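Local coordinates for variant surface glycoprotein MITat 1.13 (Trypanosoma brucei, PDB 6Z8H) that probably forms, with its many identical copies, the dense surface coat through which the trypanosome evades the immune response of its host, at residues Ser282-Phe287 / Lys339-Ile344; Arg106-Ala111 / Ala274-Pro279. All blocks are in the same frame, centred on the assembly; numbering follows the deposited sequence.

Contact 1 of 2, residues Ser282-Phe287 / Lys339-Ile344; sequences SLITDF and KTWKDI
Thr285 and Trp341 mark the nearest approach of the two backbones, their CA atoms 7.9 Å apart, where a type I beta turn from Leu283 to Asp286 passes a turn of helix 336-345. The Trp341 indole spans the gap between them. Trp341 points its CB toward the turn and lays its ring between the loop and its own helix. On one face sits the methyl of Thr285, with CG2 4.2 Å from CE2 of Trp341 and displaced toward the rim of the ring. The Thr285 side chain crosses the indole at about a right angle; with CG2 anti to the carbonyl carbon (OG1 at chi1 53°), it is the methyl rather than the hydroxyl that touches the ring. Ile284 adds its own branch methyl, CG2 lying 4.0 Å from CZ2 of Trp341, on an oblique approach. The opposite face of the indole is filled from within the helix, where CD1 of Ile344 stands 3.8 Å above the plane, over the ring centre. No hydrogen bond joins the two segments; they meet through methyl carbons and ring carbons. The turn itself is closed by Asp286 N to Leu283 O (3.0 Å), and Asp286 then N-caps the following helix, its OD1 accepting from Asn288 N. Tyr336 and Asn337, at the start of helix 336-345, bond to the carbonyl oxygens of Ile284 and Thr285, and the Tyr336 ring meets Trp341 edge-to-face. The turn also packs on the two long helices, Leu283 on helix 34-75 and Ile284 on helix 78-129, so the contact joins helix 336-345 to them toward one end of the elongated helical bundle of an A-type VSG N-terminal domain.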
loop_
_atom_site.group_PDB
_atom_site.type_symbol
_atom_site.label_atom_id
_atom_site.label_comp_id
_atom_site.label_asym_id
_atom_site.label_seq_id
_atom_site.Cartn_x
_atom_site.Cartn_y
_atom_site.Cartn_z
ATOM N N SER A 282 -15.846 -14.610 -5.441
ATOM C CA SER A 282 -16.910 -15.200 -6.242
ATOM C C SER A 282 -17.028 -14.451 -7.562
ATOM O O SER A 282 -16.853 -13.228 -7.609
ATOM C CB SER A 282 -18.236 -15.110 -5.494
ATOM O OG SER A 282 -18.204 -15.900 -4.324
ATOM N N LEU A 283 -17.330 -15.194 -8.627
ATOM C CA LEU A 283 -17.425 -14.656 -9.974
ATOM C C LEU A 283 -18.800 -14.931 -10.565
ATOM O O LEU A 283 -19.314 -16.054 -10.485
ATOM C CB LEU A 283 -16.373 -15.246 -10.905
ATOM C CG LEU A 283 -14.919 -14.799 -10.753
ATOM C CD1 LEU A 283 -14.051 -15.650 -11.682
ATOM C CD2 LEU A 283 -14.719 -13.327 -11.058
ATOM N N ILE A 284 -19.383 -13.894 -11.177
ATOM C CA ILE A 284 -20.635 -14.036 -11.909
ATOM C C ILE A 284 -20.526 -15.109 -12.978
ATOM O O ILE A 284 -21.509 -15.795 -13.261
ATOM C CB ILE A 284 -20.997 -12.661 -12.508
ATOM C CG1 ILE A 284 -21.461 -11.716 -11.406
ATOM C CG2 ILE A 284 -22.100 -12.794 -13.570
ATOM C CD1 ILE A 284 -21.495 -10.258 -11.798
ATOM N N THR A 285 -19.348 -15.299 -13.570
ATOM C CA THR A 285 -19.175 -16.280 -14.638
ATOM C C THR A 285 -19.039 -17.710 -14.108
ATOM O O THR A 285 -18.892 -18.639 -14.903
ATOM C CB THR A 285 -17.955 -15.928 -15.497
ATOM O OG1 THR A 285 -16.828 -15.771 -14.633
ATOM C CG2 THR A 285 -18.170 -14.656 -16.302
ATOM N N ASP A 286 -19.115 -17.903 -12.794
ATOM C CA ASP A 286 -19.121 -19.218 -12.165
ATOM C C ASP A 286 -20.573 -19.630 -11.901
ATOM O O ASP A 286 -21.234 -19.077 -11.015
ATOM C CB ASP A 286 -18.321 -19.156 -10.867
ATOM C CG ASP A 286 -18.342 -20.454 -10.109
ATOM O OD1 ASP A 286 -18.901 -21.447 -10.630
ATOM O OD2 ASP A 286 -17.790 -20.475 -8.979
ATOM N N PHE A 287 -21.051 -20.645 -12.626
ATOM C CA PHE A 287 -22.450 -21.053 -12.467
ATOM C C PHE A 287 -22.758 -21.420 -11.020
ATOM O O PHE A 287 -23.861 -21.180 -10.532
ATOM C CB PHE A 287 -22.800 -22.210 -13.404
ATOM C CG PHE A 287 -24.283 -22.457 -13.548
ATOM C CD1 PHE A 287 -25.085 -21.548 -14.217
ATOM C CD2 PHE A 287 -24.868 -23.594 -13.008
ATOM C CE1 PHE A 287 -26.432 -21.761 -14.349
ATOM C CE2 PHE A 287 -26.232 -23.822 -13.146
ATOM C CZ PHE A 287 -27.003 -22.902 -13.820
ATOM N N LYS A 339 -21.614 -21.786 -23.911
ATOM C CA LYS A 339 -22.731 -21.391 -24.767
ATOM C C LYS A 339 -23.415 -20.126 -24.240
ATOM O O LYS A 339 -23.539 -19.129 -24.965
ATOM C CB LYS A 339 -23.744 -22.537 -24.918
ATOM C CG LYS A 339 -23.157 -23.785 -25.543
ATOM C CD LYS A 339 -23.105 -23.714 -27.068
ATOM C CE LYS A 339 -23.632 -25.016 -27.682
ATOM N NZ LYS A 339 -23.410 -25.109 -29.158
ATOM N N THR A 340 -23.831 -20.118 -22.969
ATOM C CA THR A 340 -24.661 -19.004 -22.507
ATOM C C THR A 340 -23.901 -17.687 -22.590
ATOM O O THR A 340 -24.405 -16.700 -23.117
ATOM C CB THR A 340 -25.155 -19.218 -21.074
ATOM O OG1 THR A 340 -25.592 -20.565 -20.904
ATOM C CG2 THR A 340 -26.313 -18.280 -20.765
ATOM N N TRP A 341 -22.694 -17.643 -22.040
ATOM C CA TRP A 341 -21.930 -16.402 -22.083
ATOM C C TRP A 341 -21.430 -16.083 -23.484
ATOM O O TRP A 341 -21.248 -14.906 -23.823
ATOM C CB TRP A 341 -20.791 -16.430 -21.057
ATOM C CG TRP A 341 -21.245 -15.858 -19.752
ATOM C CD1 TRP A 341 -21.629 -16.542 -18.639
ATOM C CD2 TRP A 341 -21.444 -14.474 -19.460
ATOM N NE1 TRP A 341 -22.042 -15.661 -17.663
ATOM C CE2 TRP A 341 -21.918 -14.382 -18.136
ATOM C CE3 TRP A 341 -21.246 -13.302 -20.182
ATOM C CZ2 TRP A 341 -22.211 -13.155 -17.529
ATOM C CZ3 TRP A 341 -21.532 -12.093 -19.577
ATOM C CH2 TRP A 341 -21.986 -12.027 -18.257
ATOM N N LYS A 342 -21.230 -17.095 -24.301
ATOM C CA LYS A 342 -20.881 -16.864 -25.703
ATOM C C LYS A 342 -22.093 -16.194 -26.367
ATOM O O LYS A 342 -21.875 -15.260 -27.080
ATOM C CB LYS A 342 -20.429 -18.166 -26.367
ATOM C CG LYS A 342 -18.975 -18.512 -26.105
ATOM C CD LYS A 342 -18.032 -17.404 -26.539
ATOM C CE LYS A 342 -16.576 -17.805 -26.592
ATOM N NZ LYS A 342 -15.670 -16.630 -26.619
ATOM N N ASP A 343 -23.313 -16.692 -26.157
ATOM C CA ASP A 343 -24.491 -16.094 -26.768
ATOM C C ASP A 343 -24.717 -14.675 -26.245
ATOM O O ASP A 343 -25.151 -13.789 -26.993
ATOM C CB ASP A 343 -25.708 -16.977 -26.500
ATOM C CG ASP A 343 -25.645 -18.296 -27.240
ATOM O OD1 ASP A 343 -24.767 -18.450 -28.120
ATOM O OD2 ASP A 343 -26.464 -19.184 -26.932
ATOM N N ILE A 344 -24.456 -14.446 -24.953
ATOM C CA ILE A 344 -24.576 -13.097 -24.400
ATOM C C ILE A 344 -23.653 -12.138 -25.143
ATOM O O ILE A 344 -24.059 -11.044 -25.551
ATOM C CB ILE A 344 -24.285 -13.102 -22.887
ATOM C CG1 ILE A 344 -25.431 -13.765 -22.123
ATOM C CG2 ILE A 344 -24.061 -11.683 -22.364
ATOM C CD1 ILE A 344 -25.100 -14.050 -20.666
#

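Contact 2 of 2, residues Arg106-Ala111 / Ala274-Pro279; sequences RPLVQA and AGASTP. With SO4 (sulfate ion), chain G.
A Schellman motif at Gly275 ends helix 260-273, and the residues on either side of this glycine meet Leu108 of the long helix 78-129. Leu108 carries the contact, with CG anti to the carbonyl carbon (chi1 -60°) and CD1 directed at two alanine methyls. Its CD1 lies 3.5 Å from CB of Ala274, tighter than usual for two carbons, and 4.1 Å from CB of Ala276. Gly275, at positive phi, turns the chain between these alanines, and both CB atoms point toward the long helix. Further on, Pro279 packs on Leu102 and Ala105 of the same helix. The CB of Arg106 points away from the loop, and its chain, bent at chi3 (-70°), reaches a sulfate. Its NE donates to O1 of the sulfate at 2.8 Å, with a bent N-H...O angle of 144° and the anion at the guanidinium edge. The sulfate, probably from the crystallisation liquor, is also hydrogen-bonded to Tyr52 of this chain and to Tyr52 and Arg106 of the second subunit, so it sits at the dimer interface. Such paired long helices, flanked by a shorter helix and the loop that follows it, are characteristic of the elongated bundle of the VSG N-terminal domain.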
loop_
_atom_site.group_PDB
_atom_site.type_symbol
_atom_site.label_atom_id
_atom_site.label_comp_id
_atom_site.label_asym_id
_atom_site.label_seq_id
_atom_site.Cartn_x
_atom_site.Cartn_y
_atom_site.Cartn_z
ATOM N N ARG A 106 -9.903 -3.299 2.484
ATOM C CA ARG A 106 -8.978 -2.286 1.990
ATOM C C ARG A 106 -8.201 -1.650 3.141
ATOM O O ARG A 106 -6.959 -1.680 3.109
ATOM C CB ARG A 106 -9.715 -1.256 1.116
ATOM C CG ARG A 106 -8.827 -0.100 0.658
ATOM C CD ARG A 106 -9.566 0.816 -0.330
ATOM N NE ARG A 106 -9.791 0.154 -1.622
ATOM C CZ ARG A 106 -10.977 -0.124 -2.160
ATOM N NH1 ARG A 106 -12.108 0.234 -1.545
ATOM N NH2 ARG A 106 -11.035 -0.746 -3.346
ATOM N N PRO A 107 -8.844 -1.075 4.168
ATOM C CA PRO A 107 -8.039 -0.393 5.209
ATOM C C PRO A 107 -7.198 -1.350 6.048
ATOM O O PRO A 107 -6.161 -0.947 6.591
ATOM C CB PRO A 107 -9.087 0.333 6.065
ATOM C CG PRO A 107 -10.387 -0.429 5.800
ATOM C CD PRO A 107 -10.298 -0.873 4.365
ATOM N N LEU A 108 -7.632 -2.599 6.209
ATOM C CA LEU A 108 -6.833 -3.574 6.949
ATOM C C LEU A 108 -5.584 -3.958 6.167
ATOM O O LEU A 108 -4.493 -4.054 6.737
ATOM C CB LEU A 108 -7.706 -4.798 7.230
ATOM C CG LEU A 108 -8.957 -4.513 8.059
ATOM C CD1 LEU A 108 -9.880 -5.729 8.066
ATOM C CD2 LEU A 108 -8.612 -4.114 9.475
ATOM N N VAL A 109 -5.704 -4.149 4.857
ATOM C CA VAL A 109 -4.555 -4.469 4.023
ATOM C C VAL A 109 -3.609 -3.287 3.966
ATOM O O VAL A 109 -2.390 -3.455 4.107
ATOM C CB VAL A 109 -5.016 -4.907 2.627
ATOM C CG1 VAL A 109 -3.840 -5.036 1.668
ATOM C CG2 VAL A 109 -5.794 -6.199 2.709
ATOM N N GLN A 110 -4.150 -2.075 3.868
ATOM C CA GLN A 110 -3.311 -0.885 3.849
ATOM C C GLN A 110 -2.537 -0.754 5.150
ATOM O O GLN A 110 -1.342 -0.436 5.131
ATOM C CB GLN A 110 -4.152 0.366 3.616
ATOM C CG GLN A 110 -4.697 0.542 2.187
ATOM C CD GLN A 110 -5.778 1.594 2.079
ATOM O OE1 GLN A 110 -6.397 1.991 3.082
ATOM N NE2 GLN A 110 -6.028 2.047 0.857
ATOM N N ALA A 111 -3.192 -0.995 6.297
ATOM C CA ALA A 111 -2.504 -0.877 7.582
ATOM C C ALA A 111 -1.383 -1.899 7.706
ATOM O O ALA A 111 -0.318 -1.594 8.265
ATOM C CB ALA A 111 -3.526 -1.025 8.710
ATOM N N ALA A 274 -10.996 -10.192 10.882
ATOM C CA ALA A 274 -12.126 -9.606 10.172
ATOM C C ALA A 274 -12.679 -10.519 9.083
ATOM O O ALA A 274 -13.688 -10.189 8.454
ATOM C CB ALA A 274 -11.703 -8.267 9.563
ATOM N N GLY A 275 -12.055 -11.667 8.860
ATOM C CA GLY A 275 -12.428 -12.522 7.751
ATOM C C GLY A 275 -12.195 -11.909 6.397
ATOM O O GLY A 275 -12.959 -12.187 5.459
ATOM N N ALA A 276 -11.171 -11.066 6.273
ATOM C CA ALA A 276 -10.949 -10.247 5.089
ATOM C C ALA A 276 -9.768 -10.709 4.244
ATOM O O ALA A 276 -9.286 -9.944 3.397
ATOM C CB ALA A 276 -10.762 -8.788 5.494
ATOM N N SER A 277 -9.293 -11.944 4.454
ATOM C CA SER A 277 -8.109 -12.404 3.746
ATOM C C SER A 277 -8.351 -12.680 2.273
ATOM O O SER A 277 -7.412 -12.616 1.484
ATOM C CB SER A 277 -7.557 -13.667 4.409
ATOM O OG SER A 277 -7.183 -13.456 5.760
ATOM N N THR A 278 -9.575 -13.000 1.867
ATOM C CA THR A 278 -9.842 -13.423 0.491
ATOM C C THR A 278 -11.105 -12.737 -0.003
ATOM O O THR A 278 -12.117 -13.394 -0.285
ATOM C CB THR A 278 -9.994 -14.947 0.375
ATOM O OG1 THR A 278 -11.005 -15.441 1.278
ATOM C CG2 THR A 278 -8.681 -15.694 0.663
ATOM N N PRO A 279 -11.077 -11.418 -0.120
ATOM C CA PRO A 279 -12.273 -10.683 -0.561
ATOM C C PRO A 279 -12.577 -10.903 -2.027
ATOM O O PRO A 279 -11.710 -11.112 -2.864
ATOM C CB PRO A 279 -11.898 -9.218 -0.318
ATOM C CG PRO A 279 -10.384 -9.210 -0.480
ATOM C CD PRO A 279 -9.912 -10.539 0.107
HETATM S S SO4 G . -6.617 -0.532 -3.600
HETATM O O1 SO4 G . -7.285 0.522 -2.884
HETATM O O2 SO4 G . -7.590 -1.480 -4.073
HETATM O O3 SO4 G . -5.689 -1.193 -2.723
HETATM O O4 SO4 G . -5.907 0.025 -4.719
#

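From the N terminus, the chain runs up helix 34-75 and back along helix 78-129, which carries Arg106-Ala111. It then passes through the five-stranded antiparallel sheet and helix 260-273 before Ala274-Pro279 returns to that long helix, so contact 2 closes a loop of 162 intervening residues. After two intervening residues, one of them Cys280 in its disulfide to Cys98 of helix 78-129, Ser282-Phe287 begins, and the chain goes through helices 287-291, 294-304 and 318-329 until helix 336-345 comes back, closing contact 1 over 51 residues. The loops follow in series, their centres 28 Å apart. Together they fix one connection along the long helices, with helix 336-345 added at contact 1.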